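Methyltransferase (Pyrococcus horikoshii, PDB 1IXK) probably methylates cytosine at carbon 5 in RNA, likely tRNA, using S-adenosyl-L-methionine as methyl donor. Local coordinates at residues Arg45-Val56 with Lys77-Glu85. Numbering follows the deposited sequence.
Sequences RCFRVNTLKISV and KEGFCLTRE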
loop_
_atom_site.group_PDB
_atom_site.type_symbol
_atom_site.label_atom_id
_atom_site.label_comp_id
_atom_site.label_asym_id
_atom_site.label_seq_id
_atom_site.Cartn_x
_atom_site.Cartn_y
_atom_site.Cartn_z
ATOM N N ARG A 45 12.081 -10.192 5.199
ATOM C CA ARG A 45 11.026 -10.117 6.202
ATOM C C ARG A 45 11.214 -8.778 6.912
ATOM O O ARG A 45 12.296 -8.489 7.423
ATOM C CB ARG A 45 11.145 -11.281 7.195
ATOM C CG ARG A 45 10.069 -11.293 8.267
ATOM C CD ARG A 45 10.042 -12.596 9.063
ATOM N NE ARG A 45 9.546 -13.724 8.278
ATOM C CZ ARG A 45 10.291 -14.460 7.457
ATOM N NH1 ARG A 45 11.586 -14.201 7.307
ATOM N NH2 ARG A 45 9.737 -15.456 6.774
ATOM N N CYS A 46 10.173 -7.951 6.926
ATOM C CA CYS A 46 10.265 -6.640 7.562
ATOM C C CYS A 46 9.269 -6.493 8.705
ATOM O O CYS A 46 8.269 -7.214 8.776
ATOM C CB CYS A 46 10.019 -5.530 6.534
ATOM S SG CYS A 46 10.927 -5.689 4.960
ATOM N N PHE A 47 9.541 -5.558 9.609
ATOM C CA PHE A 47 8.636 -5.343 10.729
ATOM C C PHE A 47 8.489 -3.866 11.043
ATOM O O PHE A 47 9.336 -3.053 10.688
ATOM C CB PHE A 47 9.131 -6.103 11.972
ATOM C CG PHE A 47 10.449 -5.611 12.507
ATOM C CD1 PHE A 47 10.509 -4.497 13.341
ATOM C CD2 PHE A 47 11.636 -6.242 12.149
ATOM C CE1 PHE A 47 11.729 -4.019 13.807
ATOM C CE2 PHE A 47 12.868 -5.770 12.613
ATOM C CZ PHE A 47 12.914 -4.657 13.442
ATOM N N ARG A 48 7.401 -3.542 11.729
ATOM C CA ARG A 48 7.092 -2.179 12.120
ATOM C C ARG A 48 7.028 -2.125 13.638
ATOM O O ARG A 48 6.390 -2.963 14.264
ATOM C CB ARG A 48 5.738 -1.781 11.536
ATOM C CG ARG A 48 5.208 -0.431 11.977
ATOM C CD ARG A 48 3.743 -0.309 11.586
ATOM N NE ARG A 48 2.836 -0.775 12.629
ATOM C CZ ARG A 48 1.724 -1.470 12.408
ATOM N NH1 ARG A 48 0.960 -1.832 13.427
ATOM N NH2 ARG A 48 1.386 -1.831 11.174
ATOM N N VAL A 49 7.699 -1.147 14.230
ATOM C CA VAL A 49 7.673 -1.004 15.683
ATOM C C VAL A 49 6.319 -0.420 16.082
ATOM O O VAL A 49 5.881 0.579 15.507
ATOM C CB VAL A 49 8.764 -0.036 16.173
ATOM C CG1 VAL A 49 8.642 0.154 17.679
ATOM C CG2 VAL A 49 10.147 -0.565 15.796
ATOM N N ASN A 50 5.659 -1.040 17.056
ATOM C CA ASN A 50 4.375 -0.534 17.521
ATOM C C ASN A 50 4.651 0.506 18.599
ATOM O O ASN A 50 4.840 0.178 19.774
ATOM C CB ASN A 50 3.510 -1.666 18.078
ATOM C CG ASN A 50 2.208 -1.162 18.669
ATOM O OD1 ASN A 50 1.787 -0.037 18.399
ATOM N ND2 ASN A 50 1.560 -1.994 19.471
ATOM N N THR A 51 4.679 1.767 18.184
ATOM C CA THR A 51 4.961 2.861 19.098
ATOM C C THR A 51 3.862 3.103 20.125
ATOM O O THR A 51 3.996 3.963 20.995
ATOM C CB THR A 51 5.260 4.150 18.324
ATOM O OG1 THR A 51 4.147 4.485 17.486
ATOM C CG2 THR A 51 6.501 3.952 17.465
ATOM N N LEU A 52 2.774 2.346 20.028
ATOM C CA LEU A 52 1.699 2.475 21.002
ATOM C C LEU A 52 2.173 1.778 22.272
ATOM O O LEU A 52 1.676 2.054 23.363
ATOM C CB LEU A 52 0.417 1.799 20.513
ATOM C CG LEU A 52 -0.463 2.528 19.494
ATOM C CD1 LEU A 52 -1.668 1.670 19.177
ATOM C CD2 LEU A 52 -0.905 3.877 20.056
ATOM N N LYS A 53 3.147 0.880 22.117
ATOM C CA LYS A 53 3.677 0.127 23.248
ATOM C C LYS A 53 5.158 0.311 23.557
ATOM O O LYS A 53 5.598 -0.004 24.661
ATOM C CB LYS A 53 3.401 -1.363 23.053
ATOM C CG LYS A 53 1.939 -1.744 23.145
ATOM C CD LYS A 53 1.784 -3.252 23.225
ATOM C CE LYS A 53 0.368 -3.643 23.601
ATOM N NZ LYS A 53 0.274 -5.093 23.889
ATOM N N ILE A 54 5.932 0.815 22.600
ATOM C CA ILE A 54 7.362 1.003 22.827
ATOM C C ILE A 54 8.000 1.914 21.783
ATOM O O ILE A 54 7.573 1.941 20.628
ATOM C CB ILE A 54 8.091 -0.363 22.821
ATOM C CG1 ILE A 54 9.565 -0.175 23.179
ATOM C CG2 ILE A 54 7.946 -1.022 21.454
ATOM C CD1 ILE A 54 10.338 -1.472 23.270
ATOM N N SER A 55 9.023 2.660 22.191
ATOM C CA SER A 55 9.707 3.562 21.277
ATOM C C SER A 55 10.536 2.752 20.289
ATOM O O SER A 55 10.862 1.593 20.541
ATOM C CB SER A 55 10.626 4.519 22.043
ATOM O OG SER A 55 11.768 3.846 22.548
ATOM N N VAL A 56 10.869 3.370 19.161
ATOM C CA VAL A 56 11.669 2.711 18.141
ATOM C C VAL A 56 13.071 2.459 18.686
ATOM O O VAL A 56 13.641 1.383 18.490
ATOM C CB VAL A 56 11.764 3.579 16.867
ATOM C CG1 VAL A 56 12.720 2.946 15.868
ATOM C CG2 VAL A 56 10.381 3.735 16.249
ATOM N N LYS A 77 9.690 5.611 9.435
ATOM C CA LYS A 77 10.628 5.647 10.555
ATOM C C LYS A 77 10.519 4.450 11.501
ATOM O O LYS A 77 11.500 4.075 12.155
ATOM C CB LYS A 77 10.453 6.943 11.351
ATOM C CG LYS A 77 9.068 7.133 11.932
ATOM C CD LYS A 77 9.012 8.339 12.866
ATOM C CE LYS A 77 9.404 9.621 12.145
ATOM N NZ LYS A 77 8.508 9.892 10.988
ATOM N N GLU A 78 9.333 3.855 11.573
ATOM C CA GLU A 78 9.097 2.703 12.445
ATOM C C GLU A 78 9.364 1.359 11.758
ATOM O O GLU A 78 9.284 0.310 12.398
ATOM C CB GLU A 78 7.644 2.698 12.944
ATOM C CG GLU A 78 7.204 3.896 13.795
ATOM C CD GLU A 78 6.892 5.144 12.986
ATOM O OE1 GLU A 78 6.689 5.044 11.756
ATOM O OE2 GLU A 78 6.832 6.235 13.592
ATOM N N GLY A 79 9.682 1.386 10.466
ATOM C CA GLY A 79 9.900 0.148 9.734
ATOM C C GLY A 79 11.340 -0.271 9.496
ATOM O O GLY A 79 12.204 0.559 9.228
ATOM N N PHE A 80 11.585 -1.575 9.579
ATOM C CA PHE A 80 12.917 -2.133 9.375
ATOM C C PHE A 80 12.794 -3.472 8.660
ATOM O O PHE A 80 11.793 -4.171 8.816
ATOM C CB PHE A 80 13.597 -2.361 10.732
ATOM C CG PHE A 80 13.755 -1.114 11.548
ATOM C CD1 PHE A 80 14.916 -0.355 11.464
ATOM C CD2 PHE A 80 12.734 -0.692 12.398
ATOM C CE1 PHE A 80 15.060 0.809 12.217
ATOM C CE2 PHE A 80 12.867 0.470 13.151
ATOM C CZ PHE A 80 14.030 1.221 13.063
ATOM N N CYS A 81 13.807 -3.824 7.873
ATOM C CA CYS A 81 13.809 -5.104 7.182
ATOM C C CYS A 81 15.024 -5.898 7.668
ATOM O O CYS A 81 16.146 -5.389 7.726
ATOM C CB CYS A 81 13.834 -4.917 5.661
ATOM S SG CYS A 81 12.300 -4.183 4.975
ATOM N N LEU A 82 14.777 -7.145 8.038
ATOM C CA LEU A 82 15.817 -8.021 8.567
ATOM C C LEU A 82 16.955 -8.394 7.625
ATOM O O LEU A 82 16.737 -8.706 6.452
ATOM C CB LEU A 82 15.164 -9.292 9.102
ATOM C CG LEU A 82 14.299 -9.071 10.336
ATOM C CD1 LEU A 82 13.292 -10.202 10.484
ATOM C CD2 LEU A 82 15.211 -8.970 11.563
ATOM N N THR A 83 18.174 -8.354 8.161
ATOM C CA THR A 83 19.379 -8.716 7.425
ATOM C C THR A 83 20.014 -9.896 8.153
ATOM O O THR A 83 20.828 -10.626 7.590
ATOM C CB THR A 83 20.380 -7.550 7.356
ATOM O OG1 THR A 83 20.661 -7.075 8.677
ATOM C CG2 THR A 83 19.808 -6.415 6.522
ATOM N N ARG A 84 19.637 -10.065 9.416
ATOM C CA ARG A 84 20.119 -11.180 10.228
ATOM C C ARG A 84 18.991 -11.594 11.153
ATOM O O ARG A 84 18.600 -10.852 12.054
ATOM C CB ARG A 84 21.339 -10.796 11.071
ATOM C CG ARG A 84 21.972 -11.995 11.805
ATOM C CD ARG A 84 23.250 -11.596 12.536
ATOM N NE ARG A 84 24.076 -12.744 12.916
ATOM C CZ ARG A 84 23.846 -13.541 13.958
ATOM N NH1 ARG A 84 24.666 -14.558 14.204
ATOM N NH2 ARG A 84 22.812 -13.323 14.762
ATOM N N GLU A 85 18.456 -12.780 10.916
ATOM C CA GLU A 85 17.370 -13.287 11.730
ATOM C C GLU A 85 17.858 -14.577 12.356
ATOM O O GLU A 85 17.566 -15.664 11.845
ATOM C CB GLU A 85 16.147 -13.568 10.861
ATOM C CG GLU A 85 14.844 -13.631 11.627
ATOM C CD GLU A 85 13.652 -13.837 10.712
ATOM O OE1 GLU A 85 13.821 -13.716 9.480
ATOM O OE2 GLU A 85 12.547 -14.112 11.224
HETATM O O HOH W 1 14.939 -10.675 5.718
#
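Phe47 and Phe80 form an antiparallel hydrogen-bonded pair at the middle of strands 46-49 and 79-82. Phe47 N donates to Phe80 O (2.8 Å) and Phe80 N to Phe47 O (2.9 Å). Leu82 N to Arg45 O and Val49 N to Glu78 O continue the pairing. Beyond it, a water bridges Arg45 N and Leu82 O. Cys46 and Cys81, a non-hydrogen-bonded pair, are joined by a cross-strand disulfide with chi3 93°. On the face of the two phenylalanines, Phe80 CB sits over the Phe47 ring, 4.0 Å from its centroid, in a CH-pi contact. Leu82 CD2 meets the edge of that ring. With chi1 65°, Phe47 CG lies between its backbone N and carbonyl carbon, which swings the ring across to Phe80. Replacing Phe47 by alanine would probably leave Phe80 CB and Leu82 CD2 without their aromatic partner and open a gap facing Leu63 of helix 56-65. Val56 CG1 abuts the Phe80 ring edge, 3.5 Å from CZ. At the margin, Arg45 NH1 and Glu85 OE1 form a salt bridge whose hydrogen bond is weak; Glu85 OE2 accepts from Ile89 N. The Arg48 guanidinium hydrogen-bonds to Gln103, Ser134 and Gly131, the last in the predicted S-adenosyl-L-methionine site. These are the central strands of the antiparallel sheet in the N-terminal RsmF-type domain.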